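Side-chain contact in hemoglobin chain d1 (Lumbricus terrestris, PDB 1X9F), which probably carries oxygen on a haem iron, as a globin subunit of the earthworm's many-chained extracellular haemoglobin: residues His110-Leu115 against Phe123-Trp128. Residues are numbered along the deposited sequence; the frame is centred on the assembly and turned at random.
Sequences HLLHVL and FDFGAW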
# COMPACT_ATOMS: atom_id res chain seq x y z
N HIS D 110 -22.77 5.11 -4.34
CA HIS D 110 -21.34 5.21 -4.55
C HIS D 110 -20.59 5.82 -3.37
O HIS D 110 -19.46 5.42 -3.10
CB HIS D 110 -21.04 5.96 -5.82
CG HIS D 110 -21.26 5.15 -7.06
ND1 HIS D 110 -22.43 5.22 -7.79
CD2 HIS D 110 -20.47 4.25 -7.69
CE1 HIS D 110 -22.34 4.40 -8.82
NE2 HIS D 110 -21.16 3.80 -8.79
N LEU D 111 -21.21 6.77 -2.69
CA LEU D 111 -20.64 7.27 -1.45
C LEU D 111 -20.39 6.11 -0.49
O LEU D 111 -19.29 5.96 0.03
CB LEU D 111 -21.55 8.32 -0.80
CG LEU D 111 -21.04 8.89 0.53
CD1 LEU D 111 -19.72 9.66 0.36
CD2 LEU D 111 -22.11 9.76 1.17
N LEU D 112 -21.40 5.26 -0.29
CA LEU D 112 -21.27 4.12 0.62
C LEU D 112 -20.19 3.13 0.20
O LEU D 112 -19.47 2.58 1.04
CB LEU D 112 -22.62 3.42 0.81
CG LEU D 112 -23.72 4.21 1.52
CD1 LEU D 112 -24.89 3.29 1.84
CD2 LEU D 112 -23.22 4.86 2.80
N HIS D 113 -20.07 2.92 -1.11
CA HIS D 113 -19.09 2.01 -1.68
C HIS D 113 -17.66 2.53 -1.49
O HIS D 113 -16.78 1.78 -1.06
CB HIS D 113 -19.41 1.80 -3.16
CG HIS D 113 -18.59 0.73 -3.81
ND1 HIS D 113 -17.27 0.92 -4.17
CD2 HIS D 113 -18.91 -0.53 -4.18
CE1 HIS D 113 -16.81 -0.19 -4.72
NE2 HIS D 113 -17.78 -1.08 -4.74
N VAL D 114 -17.43 3.81 -1.81
CA VAL D 114 -16.12 4.42 -1.59
C VAL D 114 -15.79 4.51 -0.09
O VAL D 114 -14.65 4.29 0.30
CB VAL D 114 -15.94 5.80 -2.30
CG1 VAL D 114 -16.25 5.69 -3.80
CG2 VAL D 114 -16.78 6.90 -1.66
N LEU D 115 -16.80 4.81 0.73
CA LEU D 115 -16.60 4.86 2.18
C LEU D 115 -16.19 3.49 2.70
O LEU D 115 -15.27 3.38 3.53
CB LEU D 115 -17.85 5.36 2.90
CG LEU D 115 -18.07 6.88 2.92
CD1 LEU D 115 -19.47 7.19 3.38
CD2 LEU D 115 -17.05 7.58 3.81
N PHE D 123 -16.94 -0.41 8.68
CA PHE D 123 -17.86 0.58 8.13
C PHE D 123 -19.29 0.29 8.57
O PHE D 123 -19.84 -0.76 8.24
CB PHE D 123 -17.70 0.61 6.61
CG PHE D 123 -18.73 1.43 5.89
CD1 PHE D 123 -18.89 2.79 6.14
CD2 PHE D 123 -19.52 0.83 4.90
CE1 PHE D 123 -19.85 3.53 5.45
CE2 PHE D 123 -20.47 1.56 4.21
CZ PHE D 123 -20.64 2.92 4.48
N ASP D 124 -19.87 1.22 9.32
CA ASP D 124 -21.24 1.07 9.80
C ASP D 124 -22.26 1.42 8.73
O ASP D 124 -22.91 2.47 8.78
CB ASP D 124 -21.47 1.90 11.05
CG ASP D 124 -22.63 1.38 11.87
OD1 ASP D 124 -22.62 1.61 13.10
OD2 ASP D 124 -23.59 0.73 11.39
N PHE D 125 -22.39 0.50 7.79
CA PHE D 125 -23.32 0.58 6.68
C PHE D 125 -24.74 0.93 7.14
O PHE D 125 -25.37 1.83 6.58
CB PHE D 125 -23.30 -0.75 5.93
CG PHE D 125 -24.16 -0.77 4.71
CD1 PHE D 125 -25.46 -1.26 4.77
CD2 PHE D 125 -23.68 -0.30 3.49
CE1 PHE D 125 -26.28 -1.28 3.64
CE2 PHE D 125 -24.48 -0.31 2.35
CZ PHE D 125 -25.79 -0.80 2.43
N GLY D 126 -25.24 0.23 8.16
CA GLY D 126 -26.56 0.49 8.73
C GLY D 126 -26.71 1.94 9.15
O GLY D 126 -27.64 2.63 8.72
N ALA D 127 -25.78 2.41 9.98
CA ALA D 127 -25.81 3.78 10.48
C ALA D 127 -25.72 4.78 9.33
O ALA D 127 -26.53 5.69 9.25
CB ALA D 127 -24.69 4.02 11.49
N TRP D 128 -24.75 4.58 8.44
CA TRP D 128 -24.60 5.46 7.28
C TRP D 128 -25.85 5.53 6.47
O TRP D 128 -26.37 6.62 6.20
CB TRP D 128 -23.44 5.03 6.40
CG TRP D 128 -22.21 5.57 6.92
CD1 TRP D 128 -21.40 4.99 7.84
CD2 TRP D 128 -21.63 6.84 6.62
NE1 TRP D 128 -20.34 5.80 8.12
CE2 TRP D 128 -20.45 6.95 7.38
CE3 TRP D 128 -21.98 7.90 5.77
CZ2 TRP D 128 -19.62 8.07 7.33
CZ3 TRP D 128 -21.15 9.02 5.72
CH2 TRP D 128 -19.98 9.10 6.49
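Leu115 lays its CD1 methyl over the six-membered ring of Trp128, 3.5 Å from CD1 to the ring centroid and 17° off the ring normal, a CH-pi contact. CE1 of Phe123 rests over the rim of the same indole, and CB of Leu115 reaches that CE1 atom at 3.7 Å. Leu112 works one turn earlier on helix 101-119. Its CG lies anti to the carbonyl carbon (chi1 -67°), and the two methyls spread from there to different partners: CD1 meets CE2 of Phe125 at 3.7 Å, while CD2 rests against CB of Trp128 and CZ of Phe123 where these two meet, 3.6 Å from each. CD2 lies at the edge of the Phe123 ring, in its plane. With CG anti to its backbone N (chi1 171°), Phe123 carries the end of its ring to Leu112, where CE2 also lies 3.5 Å from Leu112 O. At the start of helix 125-139, Asp124 is the N-cap, its OD2 accepting from Ala127 N at 3.1 Å; its OD1 forms a salt bridge with Lys9. Gln13 OE1 bonds both Asp124 N and Trp128 NE1, and Tyr55 of the second subunit packs edge-to-face with Phe123. Were Trp128 an alanine, Leu115 CD1 would probably lose its aromatic floor, a gap would open beside Phe123, and Gln13 would lose one of its donors. Across the turn joining the last two long helices of this globin fold, the segments meet through aliphatic and aromatic carbon, which implies cohesion from shape and burial, while bonds to Gln13 and Lys9 of helix 4-18 hold the indole and the helix start.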